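Copper-containing nitrite reductase (Hyphomicrobium denitrificans 1NES1, PDB 6TFO) probably reduces nitrite to nitric oxide, using copper centres and electrons from cytochrome c, as a homotrimeric enzyme. Local coordinates at residues 271-276 with 300-305; 327-332 with 361-366. One frame throughout, in Å; residues are numbered along the deposited sequence.

Contact 1: 271-276 with 300-305. With CU (copper (II) ion), chain J.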
ATOM      1  N   HIS C 271      15.581 -28.544  12.578  1.00 49.91           N
ATOM      2  CA  HIS C 271      16.133 -29.297  13.738  1.00 45.86           C
ATOM      3  C   HIS C 271      17.477 -28.685  14.158  1.00 40.94           C
ATOM      4  O   HIS C 271      17.719 -28.557  15.361  1.00 40.08           O
ATOM      5  CB  HIS C 271      16.213 -30.784  13.391  1.00 43.96           C
ATOM      6  CG  HIS C 271      14.873 -31.423  13.319  1.00 43.22           C
ATOM      7  ND1 HIS C 271      14.370 -32.183  14.349  1.00 47.45           N
ATOM      8  CD2 HIS C 271      13.925 -31.407  12.361  1.00 42.86           C
ATOM      9  CE1 HIS C 271      13.164 -32.608  14.031  1.00 47.11           C
ATOM     10  NE2 HIS C 271      12.878 -32.155  12.811  1.00 45.93           N
ATOM     11  N   ILE C 272      18.293 -28.254  13.200  1.00 39.95           N
ATOM     12  CA  ILE C 272      19.631 -27.676  13.505  1.00 43.01           C
ATOM     13  C   ILE C 272      19.466 -26.287  14.131  1.00 40.32           C
ATOM     14  O   ILE C 272      19.961 -26.121  15.269  1.00 39.26           O
ATOM     15  CB  ILE C 272      20.562 -27.715  12.282  1.00 46.33           C
ATOM     16  CG1 ILE C 272      20.980 -29.157  11.973  1.00 43.81           C
ATOM     17  CG2 ILE C 272      21.774 -26.812  12.485  1.00 48.41           C
ATOM     18  CD1 ILE C 272      21.650 -29.317  10.625  1.00 44.72           C
ATOM     19  N   THR C 273      18.767 -25.342  13.482  1.00 42.19           N
ATOM     20  CA  THR C 273      18.573 -23.962  14.028  1.00 42.70           C
ATOM     21  C   THR C 273      18.018 -24.026  15.457  1.00 40.26           C
ATOM     22  O   THR C 273      18.407 -23.171  16.290  1.00 36.15           O
ATOM     23  CB  THR C 273      17.697 -23.061  13.139  1.00 44.42           C
ATOM     24  OG1 THR C 273      17.656 -21.775  13.763  1.00 44.82           O
ATOM     25  CG2 THR C 273      16.286 -23.561  12.940  1.00 43.09           C
ATOM     26  N   ASN C 274      17.147 -25.000  15.733  1.00 41.30           N
ATOM     27  CA  ASN C 274      16.432 -25.127  17.031  1.00 41.73           C
ATOM     28  C   ASN C 274      17.386 -25.596  18.126  1.00 41.90           C
ATOM     29  O   ASN C 274      17.041 -25.384  19.300  1.00 37.86           O
ATOM     30  CB  ASN C 274      15.206 -26.030  16.897  1.00 45.97           C
ATOM     31  CG  ASN C 274      14.002 -25.296  16.337  1.00 43.33           C
ATOM     32  OD1 ASN C 274      12.918 -25.859  16.276  1.00 49.49           O
ATOM     33  ND2 ASN C 274      14.186 -24.063  15.905  1.00 36.09           N
ATOM     34  N   GLY C 275      18.506 -26.233  17.755  1.00 44.29           N
ATOM     35  CA  GLY C 275      19.678 -26.415  18.638  1.00 44.05           C
ATOM     36  C   GLY C 275      20.256 -27.822  18.641  1.00 47.56           C
ATOM     37  O   GLY C 275      21.088 -28.089  19.549  1.00 45.71           O
ATOM     38  N   MET C 276      19.882 -28.677  17.677  1.00 47.28           N
ATOM     39  CA  MET C 276      20.254 -30.118  17.674  1.00 48.69           C
ATOM     40  C   MET C 276      21.589 -30.290  16.927  1.00 49.33           C
ATOM     41  O   MET C 276      21.613 -30.857  15.811  1.00 44.95           O
ATOM     42  CB  MET C 276      19.133 -30.989  17.091  1.00 46.37           C
ATOM     43  CG  MET C 276      17.802 -30.804  17.837  1.00 49.00           C
ATOM     44  SD  MET C 276      16.554 -32.121  17.582  1.00 41.81           S
ATOM     45  CE  MET C 276      17.208 -33.351  18.697  1.00 46.05           C
ATOM     46  N   GLY C 300      25.747 -21.073  16.055  1.00 43.83           N
ATOM     47  CA  GLY C 300      24.563 -21.321  15.219  1.00 44.58           C
ATOM     48  C   GLY C 300      23.708 -20.086  15.096  1.00 42.82           C
ATOM     49  O   GLY C 300      24.017 -19.057  15.753  1.00 34.49           O
ATOM     50  N   GLU C 301      22.669 -20.204  14.277  1.00 44.50           N
ATOM     51  CA  GLU C 301      21.733 -19.101  13.959  1.00 45.67           C
ATOM     52  C   GLU C 301      20.311 -19.497  14.390  1.00 44.66           C
ATOM     53  O   GLU C 301      19.957 -20.686  14.356  1.00 44.79           O
ATOM     54  CB  GLU C 301      21.776 -18.757  12.461  1.00 49.19           C
ATOM     55  CG  GLU C 301      23.158 -18.773  11.807  1.00 46.95           C
ATOM     56  CD  GLU C 301      23.423 -19.928  10.859  1.00 46.63           C
ATOM     57  OE1 GLU C 301      22.455 -20.420  10.223  1.00 51.70           O
ATOM     58  OE2 GLU C 301      24.598 -20.323  10.722  1.00 46.33           O
ATOM     59  N   ILE C 302      19.513 -18.506  14.769  1.00 42.71           N
ATOM     60  CA  ILE C 302      18.062 -18.662  15.041  1.00 46.62           C
ATOM     61  C   ILE C 302      17.322 -17.621  14.185  1.00 43.36           C
ATOM     62  O   ILE C 302      17.794 -16.467  14.076  1.00 38.74           O
ATOM     63  CB  ILE C 302      17.788 -18.589  16.564  1.00 47.96           C
ATOM     64  CG1 ILE C 302      18.293 -19.855  17.262  1.00 45.64           C
ATOM     65  CG2 ILE C 302      16.316 -18.336  16.853  1.00 51.08           C
ATOM     66  CD1 ILE C 302      18.115 -19.861  18.758  1.00 44.05           C
ATOM     67  N   TYR C 303      16.236 -18.066  13.561  1.00 44.38           N
ATOM     68  CA  TYR C 303      15.452 -17.339  12.530  1.00 47.20           C
ATOM     69  C   TYR C 303      14.076 -17.019  13.123  1.00 45.39           C
ATOM     70  O   TYR C 303      13.167 -17.859  13.066  1.00 49.28           O
ATOM     71  CB  TYR C 303      15.349 -18.196  11.263  1.00 43.96           C
ATOM     72  CG  TYR C 303      16.663 -18.519  10.613  1.00 44.96           C
ATOM     73  CD1 TYR C 303      17.485 -19.517  11.119  1.00 47.37           C
ATOM     74  CD2 TYR C 303      17.100 -17.818   9.502  1.00 43.64           C
ATOM     75  CE1 TYR C 303      18.706 -19.822  10.523  1.00 44.02           C
ATOM     76  CE2 TYR C 303      18.313 -18.110   8.893  1.00 42.52           C
ATOM     77  CZ  TYR C 303      19.124 -19.111   9.405  1.00 42.63           C
ATOM     78  OH  TYR C 303      20.328 -19.398   8.824  1.00 39.89           O
ATOM     79  N   THR C 304      13.933 -15.842  13.724  1.00 42.89           N
ATOM     80  CA  THR C 304      12.700 -15.433  14.435  1.00 40.49           C
ATOM     81  C   THR C 304      11.875 -14.479  13.575  1.00 40.50           C
ATOM     82  O   THR C 304      12.475 -13.684  12.807  1.00 41.04           O
ATOM     83  CB  THR C 304      13.023 -14.801  15.791  1.00 40.73           C
ATOM     84  OG1 THR C 304      13.901 -13.691  15.583  1.00 35.48           O
ATOM     85  CG2 THR C 304      13.650 -15.791  16.747  1.00 41.95           C
ATOM     86  N   VAL C 305      10.550 -14.553  13.749  1.00 40.99           N
ATOM     87  CA  VAL C 305       9.541 -13.634  13.152  1.00 41.70           C
ATOM     88  C   VAL C 305       9.949 -12.195  13.486  1.00 43.07           C
ATOM     89  O   VAL C 305      10.039 -11.393  12.549  1.00 42.09           O
ATOM     90  CB  VAL C 305       8.120 -13.958  13.649  1.00 44.84           C
ATOM     91  CG1 VAL C 305       7.111 -12.888  13.243  1.00 45.36           C
ATOM     92  CG2 VAL C 305       7.647 -15.333  13.181  1.00 45.14           C
TER
HETATM   93 CU    CU J 501      15.518 -33.370  15.680  1.00 45.57          CU
HETATM   94  O   HOH W   1      15.223 -20.461  13.581  1.00 41.02           O
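Thr273 meets the strand end Glu301-Ile302 through its hydroxyl. Thr273 OG1 donates a hydrogen bond of 2.6 Å to Glu301 O. The hydroxyl meets the carbonyl oxygen at an angle of 131° to the C=O bond, 26° off the carbonyl plane. Having OG1 anti to the backbone N (chi1 -178°) carries the hydroxyl from the helix to the strand. This is the tight part. Tyr303 packs beside the hydroxyl, edge on, with CD1 3.5 Å from Thr273 OG1. Ile302 CG1 lies 3.5 Å from Thr273 O. Toward Tyr303 N the contact is less direct: one water, also at the Tyr303 ring edge, donates to Thr273 OG1 and accepts from Tyr303 N. The hydroxyl thus both gives and receives a bond. All the touching residues are buried.

Behind this site, Tyr303 OH donates to Glu301 OE1 over 2.7 Å, on the anti side of the carboxylate and well out of its plane. Asn362 N binds OE1 too and Phe363 N binds OE2, so both carboxylate oxygens are engaged and its rotation is fixed.

The helix 268-274 ends here. Gly275, at positive phi, closes it with a Schellman motif. A CB there would press on the preceding carbonyl O. The turn brings Met276 back beside His271, and both bind copper: His271 ND1 at 2.1 Å and Met276 SD at 2.5 Å. His222 and Cys263 complete the site, a ligand set typical of type 1 copper. The Thr273 bond ties the helix that carries His271, and whose end leads to Met276, to a strand of the next cupredoxin domain. The chemistry implies a buried polar joint. The threonine hydroxyl satisfies a strand carbonyl directly and a backbone N-H through one water.

Contact 2: 327-332 with 361-366; sequences EYFLFN and PNFTSS
Phe329 and Phe363 form a T-shaped (edge-to-face) pair. The edge of Phe329 points at the face of Phe363. The planes stand at 86° and the centroids are 5.1 Å apart. Phe329 CZ sits 3.8 Å above the Phe363 plane, over its centre. Beside it, Phe329 CE1 reaches the root of the other ring, 3.7 Å from Phe363 CG. Phe363 CB lies near the plane of the Phe329 ring, at its edge.

The two side chains share a conformation. In each, CG is anti to the carbonyl carbon and beside the backbone N, with chi1 -81° in Phe329 and -77° in Phe363. Both CB atoms point toward the opposite segment, so the rings close a gap between backbones whose nearest CA atoms, those of Phe329 and Phe363, are 9.2 Å apart.

Glu301 touches Phe329, and Arg423 packs on Phe363. With an alanine in place of Phe363, the edge of Phe329 would probably lose the aromatic face it points at, leaving a gap between the segments. Asn362, next to Phe363, is bonded through ND2 to Ser422 of a second subunit, so the loop also borders the trimer interface.

Strand 328-331 begins at a classic beta bulge, where Glu327 and Tyr328 both face Ile302. It is an edge strand of one sheet, while 361-366 leads into strand 365-370 of the other. The pair joins that edge strand to the loop leading into the other sheet, at the margin of a cupredoxin beta-sandwich.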
ATOM      1  N   GLU C 327      18.068 -13.815  12.710  1.00 43.56           N
ATOM      2  CA  GLU C 327      17.996 -12.651  13.627  1.00 43.81           C
ATOM      3  C   GLU C 327      19.030 -12.827  14.728  1.00 41.16           C
ATOM      4  O   GLU C 327      19.563 -11.819  15.190  1.00 39.40           O
ATOM      5  CB  GLU C 327      16.595 -12.529  14.229  1.00 46.69           C
ATOM      6  CG  GLU C 327      15.524 -12.088  13.233  1.00 46.87           C
ATOM      7  CD  GLU C 327      15.791 -10.746  12.583  1.00 44.88           C
ATOM      8  OE1 GLU C 327      16.486  -9.883  13.210  1.00 44.95           O
ATOM      9  OE2 GLU C 327      15.324 -10.595  11.441  1.00 44.12           O
ATOM     10  N   TYR C 328      19.272 -14.075  15.133  1.00 42.29           N
ATOM     11  CA  TYR C 328      20.214 -14.421  16.227  1.00 47.77           C
ATOM     12  C   TYR C 328      21.385 -15.240  15.669  1.00 46.25           C
ATOM     13  O   TYR C 328      21.157 -16.228  14.941  1.00 42.97           O
ATOM     14  CB  TYR C 328      19.477 -15.155  17.346  1.00 47.65           C
ATOM     15  CG  TYR C 328      18.442 -14.316  18.055  1.00 44.28           C
ATOM     16  CD1 TYR C 328      17.181 -14.115  17.510  1.00 40.49           C
ATOM     17  CD2 TYR C 328      18.722 -13.741  19.284  1.00 43.95           C
ATOM     18  CE1 TYR C 328      16.228 -13.356  18.165  1.00 41.91           C
ATOM     19  CE2 TYR C 328      17.782 -12.976  19.956  1.00 43.63           C
ATOM     20  CZ  TYR C 328      16.535 -12.776  19.388  1.00 43.56           C
ATOM     21  OH  TYR C 328      15.597 -12.040  20.047  1.00 48.62           O
ATOM     22  N   PHE C 329      22.606 -14.783  15.974  1.00 43.79           N
ATOM     23  CA  PHE C 329      23.887 -15.516  15.817  1.00 42.67           C
ATOM     24  C   PHE C 329      24.408 -15.812  17.226  1.00 39.39           C
ATOM     25  O   PHE C 329      24.697 -14.821  17.953  1.00 38.65           O
ATOM     26  CB  PHE C 329      24.883 -14.661  15.037  1.00 42.13           C
ATOM     27  CG  PHE C 329      24.698 -14.687  13.547  1.00 43.68           C
ATOM     28  CD1 PHE C 329      25.222 -15.716  12.788  1.00 42.73           C
ATOM     29  CD2 PHE C 329      23.984 -13.693  12.906  1.00 45.33           C
ATOM     30  CE1 PHE C 329      25.054 -15.735  11.410  1.00 44.24           C
ATOM     31  CE2 PHE C 329      23.810 -13.722  11.531  1.00 45.02           C
ATOM     32  CZ  PHE C 329      24.352 -14.739  10.789  1.00 40.03           C
ATOM     33  N   LEU C 330      24.512 -17.087  17.605  1.00 34.89           N
ATOM     34  CA  LEU C 330      24.750 -17.477  19.022  1.00 40.39           C
ATOM     35  C   LEU C 330      25.935 -18.442  19.192  1.00 42.79           C
ATOM     36  O   LEU C 330      26.089 -19.396  18.377  1.00 44.15           O
ATOM     37  CB  LEU C 330      23.472 -18.117  19.570  1.00 41.48           C
ATOM     38  CG  LEU C 330      22.199 -17.295  19.391  1.00 40.33           C
ATOM     39  CD1 LEU C 330      20.988 -18.168  19.660  1.00 40.62           C
ATOM     40  CD2 LEU C 330      22.214 -16.060  20.278  1.00 39.41           C
ATOM     41  N   PHE C 331      26.704 -18.223  20.265  1.00 45.04           N
ATOM     42  CA  PHE C 331      27.610 -19.235  20.873  1.00 44.78           C
ATOM     43  C   PHE C 331      26.838 -19.969  21.966  1.00 45.72           C
ATOM     44  O   PHE C 331      26.321 -19.302  22.856  1.00 45.06           O
ATOM     45  CB  PHE C 331      28.865 -18.592  21.469  1.00 40.38           C
ATOM     46  CG  PHE C 331      29.815 -17.978  20.472  1.00 36.92           C
ATOM     47  CD1 PHE C 331      30.153 -18.644  19.304  1.00 36.65           C
ATOM     48  CD2 PHE C 331      30.400 -16.746  20.718  1.00 38.17           C
ATOM     49  CE1 PHE C 331      31.029 -18.076  18.393  1.00 35.18           C
ATOM     50  CE2 PHE C 331      31.294 -16.183  19.811  1.00 35.19           C
ATOM     51  CZ  PHE C 331      31.592 -16.841  18.647  1.00 36.95           C
ATOM     52  N   ASN C 332      26.748 -21.298  21.864  1.00 51.95           N
ATOM     53  CA  ASN C 332      26.208 -22.199  22.913  1.00 49.54           C
ATOM     54  C   ASN C 332      24.814 -21.698  23.301  1.00 49.97           C
ATOM     55  O   ASN C 332      24.526 -21.581  24.513  1.00 50.65           O
ATOM     56  CB  ASN C 332      27.153 -22.303  24.119  1.00 50.48           C
ATOM     57  CG  ASN C 332      28.492 -22.948  23.809  1.00 49.02           C
ATOM     58  OD1 ASN C 332      28.923 -23.008  22.661  1.00 46.21           O
ATOM     59  ND2 ASN C 332      29.173 -23.434  24.829  1.00 40.56           N
ATOM     60  N   PRO C 361      22.353 -23.523  10.892  1.00 40.37           N
ATOM     61  CA  PRO C 361      22.630 -24.403   9.755  1.00 39.25           C
ATOM     62  C   PRO C 361      23.279 -23.827   8.487  1.00 40.49           C
ATOM     63  O   PRO C 361      23.549 -24.615   7.610  1.00 39.84           O
ATOM     64  CB  PRO C 361      21.219 -24.826   9.323  1.00 41.88           C
ATOM     65  CG  PRO C 361      20.381 -23.622   9.627  1.00 41.47           C
ATOM     66  CD  PRO C 361      20.930 -23.162  10.963  1.00 43.69           C
ATOM     67  N   ASN C 362      23.500 -22.512   8.386  1.00 41.08           N
ATOM     68  CA  ASN C 362      23.739 -21.904   7.049  1.00 39.44           C
ATOM     69  C   ASN C 362      25.055 -21.130   6.940  1.00 38.68           C
ATOM     70  O   ASN C 362      25.598 -21.170   5.829  1.00 38.34           O
ATOM     71  CB  ASN C 362      22.550 -21.046   6.650  1.00 41.50           C
ATOM     72  CG  ASN C 362      21.362 -21.916   6.319  1.00 40.19           C
ATOM     73  OD1 ASN C 362      21.501 -22.887   5.595  1.00 43.45           O
ATOM     74  ND2 ASN C 362      20.198 -21.572   6.834  1.00 40.18           N
ATOM     75  N   PHE C 363      25.539 -20.470   8.002  1.00 37.44           N
ATOM     76  CA  PHE C 363      26.619 -19.457   7.923  1.00 38.86           C
ATOM     77  C   PHE C 363      27.992 -20.015   8.361  1.00 42.19           C
ATOM     78  O   PHE C 363      28.101 -20.679   9.428  1.00 43.34           O
ATOM     79  CB  PHE C 363      26.227 -18.241   8.758  1.00 40.18           C
ATOM     80  CG  PHE C 363      25.208 -17.369   8.085  1.00 43.13           C
ATOM     81  CD1 PHE C 363      23.872 -17.721   8.080  1.00 42.16           C
ATOM     82  CD2 PHE C 363      25.595 -16.226   7.411  1.00 41.17           C
ATOM     83  CE1 PHE C 363      22.944 -16.935   7.425  1.00 40.47           C
ATOM     84  CE2 PHE C 363      24.662 -15.445   6.755  1.00 39.11           C
ATOM     85  CZ  PHE C 363      23.342 -15.794   6.774  1.00 39.93           C
ATOM     86  N   THR C 364      29.027 -19.673   7.580  1.00 38.72           N
ATOM     87  CA  THR C 364      30.470 -19.939   7.838  1.00 38.83           C
ATOM     88  C   THR C 364      31.001 -18.898   8.828  1.00 38.45           C
ATOM     89  O   THR C 364      30.845 -17.693   8.581  1.00 35.11           O
ATOM     90  CB  THR C 364      31.246 -19.931   6.515  1.00 39.35           C
ATOM     91  OG1 THR C 364      30.755 -21.018   5.724  1.00 41.16           O
ATOM     92  CG2 THR C 364      32.736 -20.102   6.682  1.00 43.13           C
ATOM     93  N   SER C 365      31.605 -19.343   9.923  1.00 40.29           N
ATOM     94  CA  SER C 365      32.170 -18.449  10.964  1.00 38.75           C
ATOM     95  C   SER C 365      33.612 -18.082  10.602  1.00 43.12           C
ATOM     96  O   SER C 365      34.361 -18.964  10.168  1.00 46.35           O
ATOM     97  CB  SER C 365      32.107 -19.085  12.311  1.00 38.68           C
ATOM     98  OG  SER C 365      32.594 -18.189  13.293  1.00 39.90           O
ATOM     99  N   SER C 366      33.966 -16.811  10.729  1.00 39.56           N
ATOM    100  CA  SER C 366      35.358 -16.324  10.647  1.00 38.67           C
ATOM    101  C   SER C 366      35.898 -16.253  12.083  1.00 42.63           C
ATOM    102  O   SER C 366      35.998 -15.137  12.636  1.00 37.83           O
ATOM    103  CB  SER C 366      35.406 -15.018   9.894  1.00 35.65           C
ATOM    104  OG  SER C 366      34.872 -15.206   8.581  1.00 34.71           O
TER

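Overall arrangement
Contact 1 and contact 2 have centres about 9 Å apart and follow one another along the chain, the first closing before the second opens. Both reach the same mixed sheet, where strands 293-302 and 328-331 are antiparallel neighbours. Probable backbone hydrogen bonds, such as Ile302 N to Tyr328 O at 2.8 Å, join them directly. Contact 1 brings in helix 268-274 from the preceding cupredoxin domain. Contact 2 adds the loop before strand 365-370 of the partner sheet. Both also touch a second subunit. Together they connect the surroundings of one type 1 copper site to the next cupredoxin domain and the trimer interface.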